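Local coordinates for putative exported protein (Bordetella parapertussis, PDB 3OCJ) that is of unknown function but has the fold of S-adenosylmethionine-dependent methyltransferases and is probably a methyltransferase, at residues L116-V121 against S139-V144; A111-L116 against L134-S139; R205-Y210 against L278-F283; G220-T225 against I300-A305; I149-E154 against L174-A179. All coordinates share one frame; numbering follows the deposited sequence. Where two conformers were deposited one is given.

Contact 1 of 5, residues L116-V121 against S139-V144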
# COMPACT_ATOMS: atom_id res chain seq x y z
N LEU A 116 -14.51 -15.54 1.48
CA LEU A 116 -14.90 -15.70 2.88
C LEU A 116 -15.91 -16.84 3.02
O LEU A 116 -16.82 -16.99 2.20
CB LEU A 116 -15.53 -14.40 3.37
CG LEU A 116 -15.42 -13.98 4.84
CD1 LEU A 116 -13.97 -13.77 5.24
CD2 LEU A 116 -16.23 -12.70 5.04
N ARG A 117 -15.76 -17.66 4.06
CA ARG A 117 -16.73 -18.70 4.41
C ARG A 117 -16.90 -18.71 5.93
O ARG A 117 -16.01 -18.25 6.65
CB ARG A 117 -16.24 -20.09 3.97
CG ARG A 117 -16.04 -20.28 2.47
CD ARG A 117 -17.36 -20.25 1.72
NE ARG A 117 -17.16 -20.59 0.31
CZ ARG A 117 -16.85 -19.71 -0.63
NH1 ARG A 117 -16.72 -18.43 -0.32
NH2 ARG A 117 -16.68 -20.10 -1.88
N PRO A 118 -18.01 -19.26 6.43
CA PRO A 118 -18.19 -19.34 7.88
C PRO A 118 -17.01 -20.05 8.54
O PRO A 118 -16.52 -21.05 8.01
CB PRO A 118 -19.47 -20.19 8.03
CG PRO A 118 -20.22 -19.97 6.75
CD PRO A 118 -19.16 -19.82 5.68
N GLY A 119 -16.56 -19.53 9.68
CA GLY A 119 -15.52 -20.17 10.46
C GLY A 119 -14.11 -20.06 9.91
O GLY A 119 -13.17 -20.62 10.48
N CYS A 120 -13.92 -19.32 8.83
CA CYS A 120 -12.58 -19.24 8.26
C CYS A 120 -11.67 -18.34 9.09
O CYS A 120 -12.13 -17.45 9.82
CB CYS A 120 -12.61 -18.80 6.79
SG CYS A 120 -13.04 -17.08 6.51
N VAL A 121 -10.38 -18.62 8.99
CA VAL A 121 -9.37 -17.82 9.66
C VAL A 121 -8.70 -16.95 8.60
O VAL A 121 -8.13 -17.47 7.63
CB VAL A 121 -8.33 -18.69 10.37
CG1 VAL A 121 -7.28 -17.82 11.03
CG2 VAL A 121 -9.01 -19.58 11.41
N SER A 139 -22.35 -10.91 7.62
CA SER A 139 -23.72 -11.35 7.92
C SER A 139 -24.00 -12.82 7.59
O SER A 139 -24.89 -13.44 8.19
CB SER A 139 -24.74 -10.45 7.23
OG SER A 139 -24.65 -10.56 5.82
N ALA A 140 -23.26 -13.38 6.64
CA ALA A 140 -23.46 -14.78 6.26
C ALA A 140 -22.23 -15.64 6.52
O ALA A 140 -22.18 -16.80 6.12
CB ALA A 140 -23.90 -14.89 4.79
N CYS A 141 -21.25 -15.06 7.20
CA CYS A 141 -20.03 -15.79 7.53
C CYS A 141 -19.81 -15.74 9.04
O CYS A 141 -18.90 -15.09 9.52
CB CYS A 141 -18.80 -15.26 6.75
SG CYS A 141 -18.90 -15.63 4.98
N PRO A 142 -20.68 -16.43 9.79
CA PRO A 142 -20.48 -16.43 11.25
C PRO A 142 -19.18 -17.12 11.64
O PRO A 142 -18.72 -18.02 10.94
CB PRO A 142 -21.68 -17.22 11.77
CG PRO A 142 -22.16 -18.04 10.62
CD PRO A 142 -21.85 -17.24 9.38
N GLY A 143 -18.59 -16.70 12.75
CA GLY A 143 -17.48 -17.44 13.32
C GLY A 143 -16.14 -17.23 12.66
O GLY A 143 -15.19 -17.95 12.94
N VAL A 144 -16.05 -16.25 11.77
CA VAL A 144 -14.77 -15.88 11.19
C VAL A 144 -13.81 -15.40 12.28
O VAL A 144 -14.20 -14.66 13.19
CB VAL A 144 -14.94 -14.82 10.09
CG1 VAL A 144 -13.59 -14.26 9.65
CG2 VAL A 144 -15.69 -15.42 8.89
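C141 puts its sulfur into a hollow formed by the bend at L116 and R117. SG lies 3.9 Å from L116 CG and 3.7 Å from L116 O. It stands anti to its own carbonyl carbon (chi1 -69°), and the ring of P118 borders it at CD. V144 makes a second bump with its forked end. Its CG2 comes 3.6 Å from R117 O, while CG1 comes 3.5 Å from C120 O, so each methyl meets a different carbonyl. The prolines P118 and P142 lie side by side and point the same way, with P118 CB 4.0 Å from P142 CD. Two type II turns lie alongside each other here, R117 to C120 and C141 to V144. Each has a glycine at its third position, with the positive phi that suits that residue. G119 fits close against the other turn: its CA makes a CA-H...O contact of 3.3 Å with G143 O. G119 N also donates to P142 O at 2.9 Å, a bent bond. The two loops lead into adjacent parallel strands of the central sheet, 121-124 and 145-150. L116 follows helix 96-115, and both L116 and V144 rest on V122 of strand 121-124.

Contact 2 of 5, residues A111-L116 against L134-S139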
# COMPACT_ATOMS: atom_id res chain seq x y z
N ALA A 111 -12.47 -9.48 -3.52
CA ALA A 111 -11.82 -10.79 -3.51
C ALA A 111 -11.98 -11.44 -2.15
O ALA A 111 -12.32 -12.62 -2.05
CB ALA A 111 -10.34 -10.67 -3.88
N LEU A 112 -11.72 -10.69 -1.08
CA LEU A 112 -11.84 -11.26 0.25
C LEU A 112 -13.28 -11.67 0.49
O LEU A 112 -13.55 -12.76 1.00
CB LEU A 112 -11.32 -10.30 1.32
CG LEU A 112 -9.82 -10.03 1.21
CD1 LEU A 112 -9.44 -8.78 2.00
CD2 LEU A 112 -8.99 -11.24 1.66
N GLN A 113 -14.23 -10.83 0.09
CA GLN A 113 -15.64 -11.15 0.28
C GLN A 113 -16.03 -12.45 -0.44
O GLN A 113 -16.75 -13.29 0.12
CB GLN A 113 -16.55 -10.01 -0.19
CG GLN A 113 -18.00 -10.19 0.22
CD GLN A 113 -18.21 -9.93 1.70
OE1 GLN A 113 -17.81 -8.88 2.22
NE2 GLN A 113 -18.82 -10.88 2.40
N ARG A 114 -15.56 -12.61 -1.67
CA ARG A 114 -15.83 -13.79 -2.48
C ARG A 114 -15.31 -15.07 -1.84
O ARG A 114 -15.96 -16.12 -1.94
CB ARG A 114 -15.19 -13.60 -3.87
CG ARG A 114 -15.10 -14.87 -4.70
CD ARG A 114 -14.57 -14.56 -6.10
NE ARG A 114 -14.23 -15.79 -6.81
CZ ARG A 114 -13.91 -15.85 -8.10
NH1 ARG A 114 -13.62 -17.02 -8.65
NH2 ARG A 114 -13.89 -14.75 -8.84
N HIS A 115 -14.16 -14.99 -1.19
CA HIS A 115 -13.50 -16.18 -0.65
C HIS A 115 -13.87 -16.49 0.80
O HIS A 115 -13.59 -17.58 1.29
CB HIS A 115 -11.97 -16.05 -0.81
CG HIS A 115 -11.52 -16.10 -2.23
ND1 HIS A 115 -11.14 -17.27 -2.86
CD2 HIS A 115 -11.41 -15.12 -3.16
CE1 HIS A 115 -10.81 -17.01 -4.11
NE2 HIS A 115 -10.98 -15.71 -4.32
N LEU A 116 -14.51 -15.54 1.48
CA LEU A 116 -14.90 -15.70 2.88
C LEU A 116 -15.91 -16.84 3.02
O LEU A 116 -16.82 -16.99 2.20
CB LEU A 116 -15.53 -14.40 3.37
CG LEU A 116 -15.42 -13.98 4.84
CD1 LEU A 116 -13.97 -13.77 5.24
CD2 LEU A 116 -16.23 -12.70 5.04
N LEU A 134 -12.12 -5.00 8.20
CA LEU A 134 -13.20 -4.42 8.99
C LEU A 134 -14.32 -3.87 8.11
O LEU A 134 -15.40 -3.52 8.60
CB LEU A 134 -12.66 -3.33 9.92
CG LEU A 134 -11.73 -3.81 11.04
CD1 LEU A 134 -11.07 -2.63 11.74
CD2 LEU A 134 -12.47 -4.69 12.05
N ALA A 135 -14.08 -3.79 6.80
CA ALA A 135 -15.09 -3.28 5.87
C ALA A 135 -15.96 -4.38 5.27
O ALA A 135 -16.94 -4.08 4.59
CB ALA A 135 -14.42 -2.47 4.76
N LEU A 136 -15.60 -5.64 5.50
CA LEU A 136 -16.32 -6.74 4.87
C LEU A 136 -17.69 -7.00 5.50
O LEU A 136 -17.97 -6.54 6.62
CB LEU A 136 -15.49 -8.03 4.90
CG LEU A 136 -14.09 -7.98 4.29
CD1 LEU A 136 -13.38 -9.31 4.43
CD2 LEU A 136 -14.14 -7.54 2.84
N ASP A 137 -18.54 -7.71 4.78
CA ASP A 137 -19.87 -8.06 5.25
C ASP A 137 -19.81 -9.46 5.86
O ASP A 137 -19.57 -10.43 5.15
CB ASP A 137 -20.85 -8.01 4.07
CG ASP A 137 -22.28 -8.37 4.47
OD1 ASP A 137 -22.52 -8.69 5.65
OD2 ASP A 137 -23.16 -8.34 3.58
N TYR A 138 -20.02 -9.55 7.17
CA TYR A 138 -19.92 -10.82 7.87
C TYR A 138 -21.28 -11.46 8.18
O TYR A 138 -21.34 -12.47 8.88
CB TYR A 138 -19.10 -10.66 9.16
CG TYR A 138 -17.65 -10.32 8.87
CD1 TYR A 138 -16.74 -11.32 8.53
CD2 TYR A 138 -17.19 -9.00 8.90
CE1 TYR A 138 -15.41 -11.02 8.24
CE2 TYR A 138 -15.86 -8.69 8.60
CZ TYR A 138 -14.98 -9.71 8.28
OH TYR A 138 -13.66 -9.42 7.98
N SER A 139 -22.35 -10.91 7.62
CA SER A 139 -23.72 -11.35 7.92
C SER A 139 -24.00 -12.82 7.59
O SER A 139 -24.89 -13.44 8.19
CB SER A 139 -24.74 -10.45 7.23
OG SER A 139 -24.65 -10.56 5.82
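Q113 and L136 bring their CA atoms within 6.4 Å of each other, where the last turn of helix 96-115 meets the loop 134-139. The amide of Q113 grips the backbone of D137 with both of its polar atoms. D137 N donates to Q113 OE1 at 2.9 Å, and Q113 NE2 donates to D137 O at 2.9 Å. Both bonds are nearly straight, and each lies in the acceptor's carbonyl plane on a lone pair. Q113 has CG anti to its backbone N, and the bend at chi2 (74°) turns CD, and with it the amide, toward D137. The Q113 chain runs antiparallel to that of L136, with OE1 beside L136 CB. L136 CD1 touches L112 CB at 3.9 Å. L116 CD2 meets the Y138 ring 3.7 Å from CE1, the two side chains nearly perpendicular. The hydroxyl of Y138 is bonded to L133 O. The carboxylate of D137 serves its own loop: OD1 accepts from S139 N at 3.0 Å, an Asx turn. The paired bonds fix the rotation of the Q113 amide and which end carries the oxygen. They satisfy both polar backbone atoms of D137, beside the apolar contacts of L112, L116 and L136.

Contact 3 of 5, residues R205-Y210 against L278-F283; sequences RVTELY and LEEAGF
L278 lays a methyl over the ring of Y210, and this is the tight part of the contact. L278 CD2 is 3.8 Å from the ring centroid and 21° off the normal, a CH-pi contact. Its nearest ring atom is Y210 CD2, at 3.5 Å. The opposite face of the ring lies on V206 O of its own helix, near the rim, so the ring is sandwiched. Y210 CB also meets A281 CB at 3.7 Å. Y210 O approaches the edge of the F283 ring, 3.5 Å from CE2. The hydroxyl of Y210 is bonded to N197.

Helix 271-280 ends in a Schellman motif, after which F283 lies beside Y210 O. G282 has positive phi, F283 N donates to L278 O at 3.0 Å, and G282 N donates to E279 O. L278 and F283 both touch L223 as well. Through them this helix end rests on strand 221-226 of the Rossmann-like sheet, and helix 203-216 packs beside it.

The looser side is at T207 and E280. T207 CG2 meets E280 CG at 3.7 Å, and the two side chains cross at about a right angle. E280 is exposed and was modelled in two conformers, so its place is less sure. In the conformer described here its carboxylate forms a salt bridge with R211. E208, also exposed and modelled twice, forms another from helix 203-216, which also carries R211.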
# COMPACT_ATOMS: atom_id res chain seq x y z
N ARG A 205 14.07 -11.84 -2.35
CA ARG A 205 13.51 -11.59 -1.02
C ARG A 205 11.99 -11.57 -1.07
O ARG A 205 11.32 -12.03 -0.15
CB ARG A 205 14.06 -10.30 -0.41
CG ARG A 205 15.54 -10.40 -0.03
CD ARG A 205 16.05 -9.10 0.59
NE ARG A 205 17.45 -9.21 1.01
CZ ARG A 205 17.85 -9.64 2.20
NH1 ARG A 205 16.97 -10.00 3.11
NH2 ARG A 205 19.15 -9.70 2.47
N VAL A 206 11.43 -11.04 -2.15
CA VAL A 206 9.97 -11.03 -2.31
C VAL A 206 9.43 -12.44 -2.56
O VAL A 206 8.43 -12.83 -1.98
CB VAL A 206 9.54 -10.02 -3.39
CG1 VAL A 206 8.06 -10.19 -3.74
CG2 VAL A 206 9.79 -8.61 -2.89
N THR A 207 10.12 -13.23 -3.38
CA THR A 207 9.74 -14.62 -3.55
C THR A 207 9.71 -15.37 -2.21
O THR A 207 8.79 -16.15 -1.94
CB THR A 207 10.66 -15.32 -4.56
OG1 THR A 207 10.55 -14.63 -5.80
CG2 THR A 207 10.25 -16.77 -4.75
N GLU A 208 10.71 -15.11 -1.36
CA GLU A 208 10.75 -15.76 -0.06
C GLU A 208 9.60 -15.33 0.84
O GLU A 208 9.06 -16.15 1.60
CB GLU A 208 12.11 -15.57 0.61
CG GLU A 208 13.21 -16.37 -0.08
CD GLU A 208 12.79 -17.81 -0.33
OE1 GLU A 208 12.31 -18.46 0.63
OE2 GLU A 208 12.92 -18.30 -1.47
N LEU A 209 9.20 -14.06 0.75
CA LEU A 209 8.03 -13.60 1.48
C LEU A 209 6.79 -14.38 1.01
O LEU A 209 6.01 -14.86 1.82
CB LEU A 209 7.83 -12.10 1.27
CG LEU A 209 6.58 -11.51 1.92
CD1 LEU A 209 6.72 -11.43 3.42
CD2 LEU A 209 6.25 -10.15 1.35
N TYR A 210 6.65 -14.53 -0.30
CA TYR A 210 5.52 -15.29 -0.84
C TYR A 210 5.55 -16.74 -0.37
O TYR A 210 4.50 -17.33 -0.12
CB TYR A 210 5.51 -15.24 -2.37
CG TYR A 210 5.25 -13.87 -2.98
CD1 TYR A 210 4.68 -12.83 -2.24
CD2 TYR A 210 5.57 -13.63 -4.31
CE1 TYR A 210 4.43 -11.59 -2.82
CE2 TYR A 210 5.34 -12.39 -4.90
CZ TYR A 210 4.77 -11.38 -4.16
OH TYR A 210 4.53 -10.16 -4.73
N LEU A 278 5.25 -16.01 -7.59
CA LEU A 278 4.20 -16.72 -6.88
C LEU A 278 4.21 -18.21 -7.21
O LEU A 278 3.97 -19.05 -6.33
CB LEU A 278 2.83 -16.10 -7.18
CG LEU A 278 2.56 -14.74 -6.52
CD1 LEU A 278 1.35 -14.10 -7.19
CD2 LEU A 278 2.34 -14.89 -5.02
N GLU A 279 4.47 -18.54 -8.48
CA GLU A 279 4.55 -19.95 -8.88
C GLU A 279 5.74 -20.64 -8.23
O GLU A 279 5.62 -21.78 -7.77
CB GLU A 279 4.56 -20.07 -10.41
CG GLU A 279 3.19 -19.74 -11.00
CD GLU A 279 3.13 -19.80 -12.52
OE1 GLU A 279 4.19 -19.88 -13.17
OE2 GLU A 279 2.00 -19.75 -13.04
N GLU A 280 6.88 -19.96 -8.16
CA GLU A 280 8.05 -20.51 -7.47
C GLU A 280 7.72 -20.80 -6.01
O GLU A 280 8.14 -21.82 -5.45
CB GLU A 280 9.25 -19.57 -7.58
CG GLU A 280 10.42 -19.92 -6.65
CD GLU A 280 10.97 -21.32 -6.86
OE1 GLU A 280 10.82 -21.88 -7.98
OE2 GLU A 280 11.55 -21.87 -5.90
N ALA A 281 6.96 -19.90 -5.38
CA ALA A 281 6.53 -20.07 -4.00
C ALA A 281 5.48 -21.16 -3.79
O ALA A 281 5.18 -21.49 -2.64
CB ALA A 281 6.01 -18.75 -3.45
N GLY A 282 4.92 -21.71 -4.87
CA GLY A 282 4.01 -22.84 -4.77
C GLY A 282 2.55 -22.56 -5.11
O GLY A 282 1.69 -23.45 -5.03
N PHE A 283 2.25 -21.31 -5.49
CA PHE A 283 0.88 -20.93 -5.82
C PHE A 283 0.45 -21.36 -7.22
O PHE A 283 1.27 -21.49 -8.13
CB PHE A 283 0.68 -19.42 -5.65
CG PHE A 283 0.72 -18.98 -4.22
CD1 PHE A 283 -0.41 -19.13 -3.41
CD2 PHE A 283 1.87 -18.43 -3.67
CE1 PHE A 283 -0.38 -18.73 -2.08
CE2 PHE A 283 1.90 -18.03 -2.34
CZ PHE A 283 0.78 -18.18 -1.54

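Contact 4 of 5, residues G220-T225 against I300-A305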
# COMPACT_ATOMS: atom_id res chain seq x y z
N GLY A 220 -5.54 -25.50 0.08
CA GLY A 220 -6.78 -24.99 -0.46
C GLY A 220 -7.03 -23.52 -0.16
O GLY A 220 -7.99 -22.94 -0.65
N GLY A 221 -6.16 -22.91 0.64
CA GLY A 221 -6.30 -21.51 1.00
C GLY A 221 -5.91 -20.55 -0.13
O GLY A 221 -5.51 -20.97 -1.21
N ALA A 222 -6.07 -19.26 0.12
CA ALA A 222 -5.76 -18.26 -0.89
C ALA A 222 -5.04 -17.06 -0.32
O ALA A 222 -5.26 -16.67 0.83
CB ALA A 222 -7.04 -17.81 -1.61
N LEU A 223 -4.19 -16.48 -1.17
CA LEU A 223 -3.49 -15.23 -0.90
C LEU A 223 -4.09 -14.13 -1.75
O LEU A 223 -4.30 -14.32 -2.94
CB LEU A 223 -2.01 -15.38 -1.26
CG LEU A 223 -1.16 -14.11 -1.28
CD1 LEU A 223 -0.98 -13.53 0.13
CD2 LEU A 223 0.19 -14.43 -1.91
N VAL A 224 -4.35 -12.97 -1.15
CA VAL A 224 -4.74 -11.78 -1.88
C VAL A 224 -3.65 -10.74 -1.67
O VAL A 224 -3.43 -10.28 -0.55
CB VAL A 224 -6.08 -11.22 -1.40
CG1 VAL A 224 -6.44 -9.93 -2.13
CG2 VAL A 224 -7.19 -12.27 -1.56
N THR A 225 -2.92 -10.40 -2.72
CA THR A 225 -1.90 -9.37 -2.58
C THR A 225 -1.91 -8.44 -3.79
O THR A 225 -2.88 -8.43 -4.56
CB THR A 225 -0.50 -9.99 -2.26
OG1 THR A 225 0.42 -8.96 -1.86
CG2 THR A 225 0.07 -10.79 -3.42
N ILE A 300 -4.90 -12.76 -6.81
CA ILE A 300 -5.43 -13.81 -5.94
C ILE A 300 -4.75 -15.11 -6.35
O ILE A 300 -4.84 -15.51 -7.52
CB ILE A 300 -6.96 -13.95 -6.05
CG1 ILE A 300 -7.64 -12.59 -5.79
CG2 ILE A 300 -7.44 -14.97 -5.03
CD1 ILE A 300 -7.92 -11.76 -7.03
N ALA A 301 -4.08 -15.75 -5.41
CA ALA A 301 -3.25 -16.93 -5.68
C ALA A 301 -3.71 -18.09 -4.80
O ALA A 301 -3.89 -17.92 -3.60
CB ALA A 301 -1.80 -16.59 -5.41
N ARG A 302 -3.86 -19.28 -5.39
CA ARG A 302 -4.36 -20.43 -4.65
C ARG A 302 -3.25 -21.37 -4.17
O ARG A 302 -2.31 -21.64 -4.91
CB ARG A 302 -5.34 -21.22 -5.52
CG ARG A 302 -5.81 -22.53 -4.92
CD ARG A 302 -6.92 -22.32 -3.90
NE ARG A 302 -8.06 -21.60 -4.48
CZ ARG A 302 -8.98 -20.98 -3.76
NH1 ARG A 302 -9.98 -20.35 -4.37
NH2 ARG A 302 -8.90 -20.97 -2.44
N LYS A 303 -3.37 -21.85 -2.94
CA LYS A 303 -2.55 -22.96 -2.47
C LYS A 303 -3.31 -24.25 -2.73
O LYS A 303 -4.45 -24.39 -2.30
CB LYS A 303 -2.26 -22.84 -0.98
CG LYS A 303 -1.44 -24.00 -0.42
CD LYS A 303 -0.98 -23.72 1.00
CE LYS A 303 -0.20 -24.91 1.56
NZ LYS A 303 0.49 -24.56 2.83
N PRO A 304 -2.69 -25.19 -3.45
CA PRO A 304 -3.39 -26.45 -3.77
C PRO A 304 -3.95 -27.16 -2.54
O PRO A 304 -3.35 -27.15 -1.47
CB PRO A 304 -2.29 -27.28 -4.43
CG PRO A 304 -1.39 -26.28 -5.07
CD PRO A 304 -1.39 -25.09 -4.13
N ALA A 305 -5.12 -27.77 -2.72
CA ALA A 305 -5.75 -28.57 -1.67
C ALA A 305 -4.91 -29.82 -1.45
O ALA A 305 -4.17 -30.23 -2.34
CB ALA A 305 -7.17 -28.94 -2.08
OXT ALA A 305 -4.94 -30.43 -0.38
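L223 N donates to A301 O at 2.8 Å, and the bond is almost straight at 172°. A301 N returns a bond to L223 O at 2.9 Å. L223 and A301 are therefore a hydrogen-bonded antiparallel pair. On either side of it lie the non-hydrogen-bonded pairs A222 with R302 and V224 with I300. The two strand segments run at 156° to each other, and their axes approach to 4.6 Å. K303 N carries the pairing one step further by donating to G221 O at 2.9 Å. Beyond this the join weakens. G220 N makes two weak bonds, to K303 O and to P304 O, close to the C-terminus.

R302 doubles back over the start of strand 221-226. Its chain bends at chi2 (80°), which puts CD 3.3 Å from G221 O. NH2 then donates to G220 O at 2.8 Å, with the acceptor near the edge of the guanidinium. A222 CB lies over one face of that group, 3.8 Å from NH2. K303 instead stretches its chain away, and its NZ is bonded to L217 O and W214 O.

The sheet has two different faces here. A222, V224, I300 and R302 share one, and helix 96-115 covers V224, I300 and R302 there with L112, A111 and H115. L223 and A301 are on the other, against F283. Strand 298-302 lies reversed between 221-226 and 286-289. With the strand order 3-2-1-4-5-7-6, this is the hallmark of the class I methyltransferase fold.

Contact 5 of 5, residues I149-E154 against L174-A179; sequences IDYDPE and LHRQDA
I149 and H175 pair in parallel where strands 145-150 and 172-176 of a beta-alpha-beta crossover end. D150 N donates to H175 O at 3.1 Å, nearly along the C=O axis. Q177 N donates to D150 O at 3.1 Å, from well above the carbonyl plane. On one face of the sheet I149 CG2 meets Q177 CB at 3.7 Å.

Past the strands, Y151 lies between two side chains. D178 CB sits 4.0 Å from the ring centroid and only 2° off the normal, a CH-pi contact. R176 comes over the opposite face, off centre, in what may be a cation-pi contact; NH1 is modelled too close to the ring, so the placing of the guanidinium, and of P153 CG over its face, is doubtful. D178 OD2 has its partner in K181, a salt bridge.

D150 OD1 accepts from D152 N at 2.9 Å, an Asx turn. D152 in turn is the N-cap of the next helix, and its OD1 accepts from E154 N at 2.9 Å. In class I methyltransferases the end of this strand commonly carries an acidic residue for the cofactor ribose. Whether D150 does so is not established. Its OD2 is bonded to G128 N, in the loop after strand 121-124. Strand 145-150 lies between 121-124 and the outermost strand 172-176, with helix 153-163 packed against D150 and R176.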
# COMPACT_ATOMS: atom_id res chain seq x y z
N ILE A 149 -1.02 -9.25 11.77
CA ILE A 149 0.39 -9.29 12.12
C ILE A 149 1.02 -8.00 11.62
O ILE A 149 0.84 -7.62 10.46
CB ILE A 149 1.09 -10.51 11.47
CG1 ILE A 149 0.39 -11.80 11.91
CG2 ILE A 149 2.57 -10.54 11.82
CD1 ILE A 149 1.08 -13.06 11.42
N ASP A 150 1.75 -7.31 12.48
CA ASP A 150 2.44 -6.09 12.05
C ASP A 150 3.63 -5.88 12.96
O ASP A 150 3.58 -6.27 14.13
CB ASP A 150 1.48 -4.89 12.09
CG ASP A 150 1.90 -3.78 11.14
OD1 ASP A 150 3.02 -3.25 11.28
OD2 ASP A 150 1.09 -3.40 10.26
N TYR A 151 4.68 -5.29 12.44
CA TYR A 151 5.87 -5.05 13.24
C TYR A 151 5.78 -3.71 13.96
O TYR A 151 6.53 -3.45 14.91
CB TYR A 151 7.12 -5.09 12.37
CG TYR A 151 8.39 -5.47 13.10
CD1 TYR A 151 8.35 -6.26 14.24
CD2 TYR A 151 9.62 -5.07 12.61
CE1 TYR A 151 9.52 -6.61 14.90
CE2 TYR A 151 10.79 -5.42 13.26
CZ TYR A 151 10.73 -6.19 14.40
OH TYR A 151 11.89 -6.54 15.03
N ASP A 152 4.87 -2.86 13.51
CA ASP A 152 4.70 -1.53 14.10
C ASP A 152 3.65 -1.58 15.21
O ASP A 152 2.47 -1.81 14.95
CB ASP A 152 4.25 -0.56 13.00
CG ASP A 152 4.10 0.86 13.50
OD1 ASP A 152 4.38 1.13 14.68
OD2 ASP A 152 3.70 1.72 12.68
N PRO A 153 4.07 -1.35 16.46
CA PRO A 153 3.10 -1.37 17.57
C PRO A 153 1.99 -0.34 17.38
O PRO A 153 0.88 -0.56 17.83
CB PRO A 153 3.95 -1.00 18.79
CG PRO A 153 5.36 -1.21 18.38
CD PRO A 153 5.43 -1.00 16.91
N GLU A 154 2.29 0.76 16.71
CA GLU A 154 1.28 1.79 16.44
C GLU A 154 0.21 1.28 15.48
O GLU A 154 -0.94 1.69 15.56
CB GLU A 154 1.93 3.05 15.86
CG GLU A 154 2.73 3.84 16.87
CD GLU A 154 1.90 4.27 18.06
OE1 GLU A 154 0.82 4.86 17.85
OE2 GLU A 154 2.32 4.02 19.21
N LEU A 174 -4.04 -10.11 17.51
CA LEU A 174 -2.96 -9.33 16.95
C LEU A 174 -1.61 -9.81 17.44
O LEU A 174 -1.45 -10.21 18.60
CB LEU A 174 -3.14 -7.86 17.31
CG LEU A 174 -4.43 -7.19 16.84
CD1 LEU A 174 -4.47 -5.78 17.39
CD2 LEU A 174 -4.55 -7.17 15.32
N HIS A 175 -0.63 -9.76 16.54
CA HIS A 175 0.73 -10.19 16.85
C HIS A 175 1.72 -9.17 16.35
O HIS A 175 1.66 -8.76 15.19
CB HIS A 175 1.03 -11.53 16.18
CG HIS A 175 0.08 -12.61 16.54
ND1 HIS A 175 0.17 -13.34 17.71
CD2 HIS A 175 -1.00 -13.11 15.88
CE1 HIS A 175 -0.81 -14.23 17.75
NE2 HIS A 175 -1.53 -14.11 16.65
N ARG A 176 2.63 -8.76 17.22
CA ARG A 176 3.73 -7.90 16.81
C ARG A 176 4.85 -8.82 16.35
O ARG A 176 5.49 -9.51 17.17
CB ARG A 176 4.20 -7.01 17.98
CG ARG A 176 4.83 -5.67 17.58
CD ARG A 176 6.34 -5.76 17.36
NE ARG A 176 7.05 -4.68 18.05
CZ ARG A 176 8.06 -3.99 17.54
NH1 ARG A 176 8.50 -4.25 16.32
NH2 ARG A 176 8.64 -3.03 18.25
N GLN A 177 5.09 -8.83 15.05
CA GLN A 177 6.08 -9.70 14.43
C GLN A 177 6.60 -9.02 13.18
O GLN A 177 5.87 -8.27 12.52
CB GLN A 177 5.46 -11.04 14.01
CG GLN A 177 4.94 -11.91 15.14
CD GLN A 177 4.34 -13.22 14.65
OE1 GLN A 177 3.75 -13.98 15.42
NE2 GLN A 177 4.48 -13.48 13.36
N ASP A 178 7.85 -9.28 12.86
CA ASP A 178 8.42 -8.90 11.57
C ASP A 178 7.78 -9.75 10.48
O ASP A 178 7.97 -10.96 10.42
CB ASP A 178 9.93 -9.14 11.61
CG ASP A 178 10.63 -8.73 10.33
OD1 ASP A 178 9.97 -8.34 9.34
OD2 ASP A 178 11.88 -8.81 10.34
N ALA A 179 7.01 -9.10 9.61
CA ALA A 179 6.37 -9.80 8.51
C ALA A 179 7.33 -10.65 7.68
O ALA A 179 6.97 -11.72 7.21
CB ALA A 179 5.63 -8.81 7.61

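How the contacts relate
Contacts 3 and 4 are the buried ones. Contacts 1, 2 and 5 lie partly at the surface. Contacts 4 and 5 belong to the same sheet but differ in kind: contact 4 is antiparallel and contact 5 parallel, with centres about 22 Å apart. Contacts 1 and 2 share L116 and S139 and touch through V144 and Y138. Contact 1 relies on turns and close backbone fits, contact 2 on a side-chain amide. Contact 2 meets contact 4 on one face of the sheet through A111, L112 and H115. Contact 3, whose two segments meet by apolar packing, covers the other face through L278 and F283. Contact 3 also brushes contact 5, where L209 meets A179.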